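Local coordinates for protein arginase (Thermus thermophilus, PDB 2EF5) that probably catalyses the manganese-dependent hydrolysis of L-arginine to L-ornithine and urea, at residues V114-T125 and H135-G146. Numbering follows the deposited sequence.
With MN (manganese (II) ion), chain G; MN (manganese (II) ion), chain H.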
ATOM      1  N   VAL A 114     -30.591   6.861  -6.490  1.00 23.61           N
ATOM      2  CA  VAL A 114     -31.066   5.517  -6.183  1.00 23.29           C
ATOM      3  C   VAL A 114     -30.234   4.871  -5.084  1.00 22.55           C
ATOM      4  O   VAL A 114     -29.025   4.720  -5.220  1.00 23.06           O
ATOM      5  CB  VAL A 114     -31.014   4.606  -7.432  1.00 23.28           C
ATOM      6  CG1 VAL A 114     -31.425   3.164  -7.061  1.00 23.15           C
ATOM      7  CG2 VAL A 114     -31.929   5.160  -8.516  1.00 22.78           C
ATOM      8  N   VAL A 115     -30.889   4.499  -3.993  1.00 22.13           N
ATOM      9  CA  VAL A 115     -30.213   3.844  -2.882  1.00 20.33           C
ATOM     10  C   VAL A 115     -30.636   2.376  -2.966  1.00 20.95           C
ATOM     11  O   VAL A 115     -31.777   2.034  -2.656  1.00 20.52           O
ATOM     12  CB  VAL A 115     -30.651   4.454  -1.524  1.00 20.35           C
ATOM     13  CG1 VAL A 115     -29.873   3.800  -0.382  1.00 19.61           C
ATOM     14  CG2 VAL A 115     -30.407   5.970  -1.523  1.00 20.06           C
ATOM     15  N   TRP A 116     -29.716   1.521  -3.409  1.00 19.65           N
ATOM     16  CA  TRP A 116     -29.976   0.091  -3.588  1.00 20.00           C
ATOM     17  C   TRP A 116     -29.440  -0.654  -2.369  1.00 19.15           C
ATOM     18  O   TRP A 116     -28.229  -0.804  -2.200  1.00 19.78           O
ATOM     19  CB  TRP A 116     -29.288  -0.366  -4.880  1.00 20.83           C
ATOM     20  CG  TRP A 116     -29.827  -1.606  -5.532  1.00 19.80           C
ATOM     21  CD1 TRP A 116     -29.410  -2.895  -5.323  1.00 21.14           C
ATOM     22  CD2 TRP A 116     -30.840  -1.675  -6.561  1.00 19.71           C
ATOM     23  NE1 TRP A 116     -30.081  -3.756  -6.170  1.00 19.77           N
ATOM     24  CE2 TRP A 116     -30.944  -3.043  -6.930  1.00 20.78           C
ATOM     25  CE3 TRP A 116     -31.623  -0.713  -7.205  1.00 20.56           C
ATOM     26  CZ2 TRP A 116     -31.860  -3.465  -7.928  1.00 20.92           C
ATOM     27  CZ3 TRP A 116     -32.532  -1.147  -8.190  1.00 20.06           C
ATOM     28  CH2 TRP A 116     -32.628  -2.510  -8.546  1.00 23.38           C
ATOM     29  N   VAL A 117     -30.354  -1.094  -1.509  1.00 18.28           N
ATOM     30  CA  VAL A 117     -30.000  -1.781  -0.267  1.00 18.22           C
ATOM     31  C   VAL A 117     -30.222  -3.252  -0.554  1.00 17.81           C
ATOM     32  O   VAL A 117     -31.350  -3.754  -0.539  1.00 17.15           O
ATOM     33  CB  VAL A 117     -30.890  -1.258   0.884  1.00 18.19           C
ATOM     34  CG1 VAL A 117     -30.314  -1.661   2.226  1.00 17.41           C
ATOM     35  CG2 VAL A 117     -31.002   0.257   0.777  1.00 18.56           C
ATOM     36  N   ASP A 118     -29.111  -3.944  -0.781  1.00 17.51           N
ATOM     37  CA  ASP A 118     -29.162  -5.319  -1.231  1.00 18.12           C
ATOM     38  C   ASP A 118     -27.878  -6.062  -0.893  1.00 17.61           C
ATOM     39  O   ASP A 118     -26.815  -5.452  -0.781  1.00 16.21           O
ATOM     40  CB  ASP A 118     -29.283  -5.233  -2.745  1.00 20.88           C
ATOM     41  CG  ASP A 118     -29.879  -6.448  -3.368  1.00 22.00           C
ATOM     42  OD1 ASP A 118     -29.461  -7.582  -3.049  1.00 22.41           O
ATOM     43  OD2 ASP A 118     -30.766  -6.230  -4.217  1.00 22.90           O
ATOM     44  N   ALA A 119     -27.968  -7.385  -0.764  1.00 19.07           N
ATOM     45  CA  ALA A 119     -26.780  -8.190  -0.495  1.00 19.24           C
ATOM     46  C   ALA A 119     -26.053  -8.346  -1.833  1.00 20.90           C
ATOM     47  O   ALA A 119     -24.869  -8.694  -1.870  1.00 18.75           O
ATOM     48  CB  ALA A 119     -27.166  -9.556   0.044  1.00 19.59           C
ATOM     49  N   HIS A 120     -26.773  -8.093  -2.927  1.00 21.04           N
ATOM     50  CA  HIS A 120     -26.195  -8.186  -4.267  1.00 24.00           C
ATOM     51  C   HIS A 120     -26.253  -6.830  -4.957  1.00 23.94           C
ATOM     52  O   HIS A 120     -26.964  -5.934  -4.507  1.00 22.87           O
ATOM     53  CB  HIS A 120     -26.950  -9.218  -5.108  1.00 26.44           C
ATOM     54  CG  HIS A 120     -27.062 -10.556  -4.453  1.00 29.17           C
ATOM     55  ND1 HIS A 120     -28.106 -10.895  -3.620  1.00 30.34           N
ATOM     56  CD2 HIS A 120     -26.229 -11.628  -4.465  1.00 31.27           C
ATOM     57  CE1 HIS A 120     -27.915 -12.115  -3.143  1.00 32.00           C
ATOM     58  NE2 HIS A 120     -26.781 -12.579  -3.643  1.00 33.50           N
ATOM     59  N   ALA A 121     -25.513  -6.689  -6.052  1.00 24.62           N
ATOM     60  CA  ALA A 121     -25.466  -5.435  -6.798  1.00 25.42           C
ATOM     61  C   ALA A 121     -26.437  -5.399  -7.971  1.00 24.95           C
ATOM     62  O   ALA A 121     -26.762  -4.321  -8.469  1.00 25.37           O
ATOM     63  CB  ALA A 121     -24.051  -5.185  -7.297  1.00 25.76           C
ATOM     64  N   ASP A 122     -26.899  -6.569  -8.403  1.00 23.67           N
ATOM     65  CA  ASP A 122     -27.826  -6.669  -9.531  1.00 25.07           C
ATOM     66  C   ASP A 122     -27.322  -5.808 -10.683  1.00 24.87           C
ATOM     67  O   ASP A 122     -28.109  -5.143 -11.364  1.00 24.89           O
ATOM     68  CB  ASP A 122     -29.227  -6.196  -9.132  1.00 24.75           C
ATOM     69  CG  ASP A 122     -29.845  -7.051  -8.045  1.00 24.62           C
ATOM     70  OD1 ASP A 122     -29.673  -8.287  -8.086  1.00 24.77           O
ATOM     71  OD2 ASP A 122     -30.514  -6.487  -7.159  1.00 22.67           O
ATOM     72  N   PHE A 123     -26.010  -5.834 -10.895  1.00 23.93           N
ATOM     73  CA  PHE A 123     -25.383  -5.037 -11.936  1.00 26.09           C
ATOM     74  C   PHE A 123     -24.821  -5.873 -13.092  1.00 27.66           C
ATOM     75  O   PHE A 123     -23.860  -5.466 -13.752  1.00 27.71           O
ATOM     76  CB  PHE A 123     -24.267  -4.193 -11.324  1.00 24.52           C
ATOM     77  CG  PHE A 123     -24.126  -2.828 -11.945  1.00 25.57           C
ATOM     78  CD1 PHE A 123     -25.054  -1.832 -11.681  1.00 25.15           C
ATOM     79  CD2 PHE A 123     -23.063  -2.543 -12.791  1.00 24.51           C
ATOM     80  CE1 PHE A 123     -24.928  -0.566 -12.251  1.00 26.18           C
ATOM     81  CE2 PHE A 123     -22.923  -1.288 -13.369  1.00 24.25           C
ATOM     82  CZ  PHE A 123     -23.856  -0.293 -13.100  1.00 26.48           C
ATOM     83  N   ASN A 124     -25.415  -7.037 -13.333  1.00 29.80           N
ATOM     84  CA  ASN A 124     -24.968  -7.908 -14.422  1.00 31.95           C
ATOM     85  C   ASN A 124     -25.580  -7.498 -15.761  1.00 33.05           C
ATOM     86  O   ASN A 124     -26.587  -6.788 -15.816  1.00 32.36           O
ATOM     87  CB  ASN A 124     -25.358  -9.366 -14.136  1.00 31.92           C
ATOM     88  CG  ASN A 124     -24.339 -10.093 -13.284  1.00 32.42           C
ATOM     89  OD1 ASN A 124     -24.691 -10.767 -12.315  1.00 34.69           O
ATOM     90  ND2 ASN A 124     -23.069  -9.977 -13.651  1.00 32.40           N
ATOM     91  N   THR A 125     -24.947  -7.945 -16.838  1.00 35.49           N
ATOM     92  CA  THR A 125     -25.433  -7.701 -18.189  1.00 36.88           C
ATOM     93  C   THR A 125     -25.543  -9.091 -18.789  1.00 37.42           C
ATOM     94  O   THR A 125     -25.084 -10.062 -18.185  1.00 37.10           O
ATOM     95  CB  THR A 125     -24.439  -6.870 -19.024  1.00 38.35           C
ATOM     96  OG1 THR A 125     -23.152  -7.502 -19.016  1.00 40.21           O
ATOM     97  CG2 THR A 125     -24.325  -5.467 -18.467  1.00 38.34           C
ATOM     98  N   HIS A 135     -33.399 -10.837 -13.008  1.00 34.90           N
ATOM     99  CA  HIS A 135     -33.459 -10.190 -11.704  1.00 34.94           C
ATOM    100  C   HIS A 135     -32.074  -9.938 -11.117  1.00 33.50           C
ATOM    101  O   HIS A 135     -31.937  -9.436 -10.000  1.00 34.17           O
ATOM    102  CB  HIS A 135     -34.346 -10.987 -10.733  1.00 36.31           C
ATOM    103  CG  HIS A 135     -34.004 -12.442 -10.631  1.00 38.16           C
ATOM    104  ND1 HIS A 135     -32.828 -12.896 -10.077  1.00 38.61           N
ATOM    105  CD2 HIS A 135     -34.723 -13.548 -10.949  1.00 37.45           C
ATOM    106  CE1 HIS A 135     -32.836 -14.218 -10.053  1.00 39.93           C
ATOM    107  NE2 HIS A 135     -33.975 -14.637 -10.575  1.00 38.95           N
ATOM    108  N   GLY A 136     -31.048 -10.271 -11.893  1.00 30.75           N
ATOM    109  CA  GLY A 136     -29.681 -10.045 -11.462  1.00 29.10           C
ATOM    110  C   GLY A 136     -29.066  -8.946 -12.314  1.00 28.80           C
ATOM    111  O   GLY A 136     -27.857  -8.730 -12.288  1.00 28.29           O
ATOM    112  N   MET A 137     -29.906  -8.239 -13.072  1.00 27.48           N
ATOM    113  CA  MET A 137     -29.441  -7.163 -13.951  1.00 27.77           C
ATOM    114  C   MET A 137     -30.228  -5.840 -13.893  1.00 25.97           C
ATOM    115  O   MET A 137     -29.854  -4.883 -14.570  1.00 27.01           O
ATOM    116  CB  MET A 137     -29.468  -7.631 -15.417  1.00 28.51           C
ATOM    117  CG  MET A 137     -29.307  -9.123 -15.644  1.00 31.52           C
ATOM    118  SD  MET A 137     -29.550  -9.571 -17.389  1.00 35.60           S
ATOM    119  CE  MET A 137     -28.393 -10.930 -17.547  1.00 31.30           C
ATOM    120  N   PRO A 138     -31.292  -5.750 -13.073  1.00 25.29           N
ATOM    121  CA  PRO A 138     -32.052  -4.493 -13.041  1.00 24.40           C
ATOM    122  C   PRO A 138     -31.317  -3.178 -12.809  1.00 24.33           C
ATOM    123  O   PRO A 138     -31.624  -2.182 -13.463  1.00 23.66           O
ATOM    124  CB  PRO A 138     -33.117  -4.760 -11.977  1.00 25.04           C
ATOM    125  CG  PRO A 138     -32.416  -5.660 -11.029  1.00 24.59           C
ATOM    126  CD  PRO A 138     -31.715  -6.627 -11.963  1.00 25.00           C
ATOM    127  N   LEU A 139     -30.370  -3.154 -11.875  1.00 23.47           N
ATOM    128  CA  LEU A 139     -29.653  -1.916 -11.602  1.00 23.49           C
ATOM    129  C   LEU A 139     -28.780  -1.533 -12.788  1.00 23.07           C
ATOM    130  O   LEU A 139     -28.617  -0.358 -13.085  1.00 23.89           O
ATOM    131  CB  LEU A 139     -28.799  -2.039 -10.334  1.00 22.25           C
ATOM    132  CG  LEU A 139     -28.135  -0.738  -9.849  1.00 22.22           C
ATOM    133  CD1 LEU A 139     -29.172   0.374  -9.743  1.00 21.67           C
ATOM    134  CD2 LEU A 139     -27.479  -0.968  -8.497  1.00 19.65           C
ATOM    135  N   ALA A 140     -28.212  -2.528 -13.459  1.00 24.91           N
ATOM    136  CA  ALA A 140     -27.382  -2.261 -14.630  1.00 25.14           C
ATOM    137  C   ALA A 140     -28.290  -1.630 -15.680  1.00 24.50           C
ATOM    138  O   ALA A 140     -28.006  -0.550 -16.189  1.00 26.03           O
ATOM    139  CB  ALA A 140     -26.780  -3.552 -15.158  1.00 23.81           C
ATOM    140  N   VAL A 141     -29.396  -2.303 -15.980  1.00 24.99           N
ATOM    141  CA  VAL A 141     -30.360  -1.808 -16.957  1.00 25.18           C
ATOM    142  C   VAL A 141     -30.754  -0.365 -16.645  1.00 25.95           C
ATOM    143  O   VAL A 141     -30.692   0.508 -17.512  1.00 25.68           O
ATOM    144  CB  VAL A 141     -31.640  -2.680 -16.966  1.00 24.28           C
ATOM    145  CG1 VAL A 141     -32.706  -2.041 -17.844  1.00 25.17           C
ATOM    146  CG2 VAL A 141     -31.312  -4.071 -17.469  1.00 23.24           C
ATOM    147  N   LEU A 142     -31.165  -0.112 -15.407  1.00 25.28           N
ATOM    148  CA  LEU A 142     -31.557   1.233 -15.008  1.00 25.15           C
ATOM    149  C   LEU A 142     -30.428   2.217 -15.274  1.00 25.50           C
ATOM    150  O   LEU A 142     -30.672   3.395 -15.543  1.00 25.34           O
ATOM    151  CB  LEU A 142     -31.922   1.270 -13.521  1.00 24.18           C
ATOM    152  CG  LEU A 142     -33.269   0.650 -13.150  1.00 25.06           C
ATOM    153  CD1 LEU A 142     -33.347   0.454 -11.640  1.00 25.05           C
ATOM    154  CD2 LEU A 142     -34.407   1.557 -13.631  1.00 23.25           C
ATOM    155  N   SER A 143     -29.195   1.730 -15.195  1.00 27.32           N
ATOM    156  CA  SER A 143     -28.026   2.571 -15.428  1.00 29.42           C
ATOM    157  C   SER A 143     -27.670   2.660 -16.910  1.00 31.37           C
ATOM    158  O   SER A 143     -26.685   3.303 -17.278  1.00 31.90           O
ATOM    159  CB  SER A 143     -26.824   2.039 -14.644  1.00 28.96           C
ATOM    160  OG  SER A 143     -27.046   2.139 -13.247  1.00 30.16           O
ATOM    161  N   GLY A 144     -28.473   2.009 -17.749  1.00 31.94           N
ATOM    162  CA  GLY A 144     -28.238   2.040 -19.182  1.00 34.98           C
ATOM    163  C   GLY A 144     -27.322   0.971 -19.748  1.00 35.44           C
ATOM    164  O   GLY A 144     -26.848   1.103 -20.873  1.00 37.15           O
ATOM    165  N   LEU A 145     -27.072  -0.086 -18.981  1.00 34.78           N
ATOM    166  CA  LEU A 145     -26.207  -1.176 -19.428  1.00 34.87           C
ATOM    167  C   LEU A 145     -26.993  -2.478 -19.509  1.00 34.88           C
ATOM    168  O   LEU A 145     -27.712  -2.833 -18.577  1.00 34.16           O
ATOM    169  CB  LEU A 145     -25.042  -1.366 -18.450  1.00 35.44           C
ATOM    170  CG  LEU A 145     -24.115  -0.178 -18.178  1.00 35.32           C
ATOM    171  CD1 LEU A 145     -23.218  -0.513 -17.001  1.00 36.27           C
ATOM    172  CD2 LEU A 145     -23.286   0.144 -19.418  1.00 35.90           C
ATOM    173  N   GLY A 146     -26.853  -3.193 -20.622  1.00 34.49           N
ATOM    174  CA  GLY A 146     -27.553  -4.454 -20.767  1.00 35.42           C
ATOM    175  C   GLY A 146     -28.311  -4.606 -22.069  1.00 35.88           C
ATOM    176  O   GLY A 146     -28.075  -3.874 -23.034  1.00 36.58           O
TER
HETATM  177 MN    MN G1101     -30.486  -9.442  -3.698  1.00 42.16          MN
HETATM  178 MN    MN H1102     -31.692  -7.526  -5.578  1.00 28.24          MN
HETATM  179  O   HOH W   1     -28.041  -5.380 -17.650  1.00 27.61           O
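Leu139 packs over one face of the Trp116 indole, CD2 standing 4.0 Å from the centroid of the five-membered ring in a CH-pi contact while CD1 reaches CE3. With CG anti to the backbone N (chi1 -173°), the same leucine presents its CG to the edge of the Phe123 ring, Leu139 CG 3.7 Å from Phe123 CD1, and so wedges between two aromatics. Pro138 CG and Leu142 CD1 flank the six-membered end of the indole. Ala140 CA sits over a face of Phe123, offset toward its rim, and Leu145 CD1 meets CE2 of that ring. Farther out the backbones join: Asn124 N donates to Gly136 O (3.1 Å), and Asp122 O takes two weak bonds from Leu139 N and Ala140 N, at the first turn of helix 138-142. A water bridges Asn124 O and Leu145 O. On the polar side Trp116 NE1 donates to Asp122 OD2 (2.9 Å), which lies in the indole plane and binds one manganese; NE1 comes from the anti side, 24° out of the carboxylate plane. A leucine in place of Trp116 would probably leave this carboxylate without its second-shell donor and uncover Leu139. Asp118 bridges both manganese ions; His120 ND1 faces the other at a long 2.8 Å, and His96, Asp217 and Asp219 add ligands. The loop after strand 113-117 thus carries the arginase-family Asp-x-His-x-Asp signature to the binuclear manganese site, at the C-terminal ends of the parallel strands.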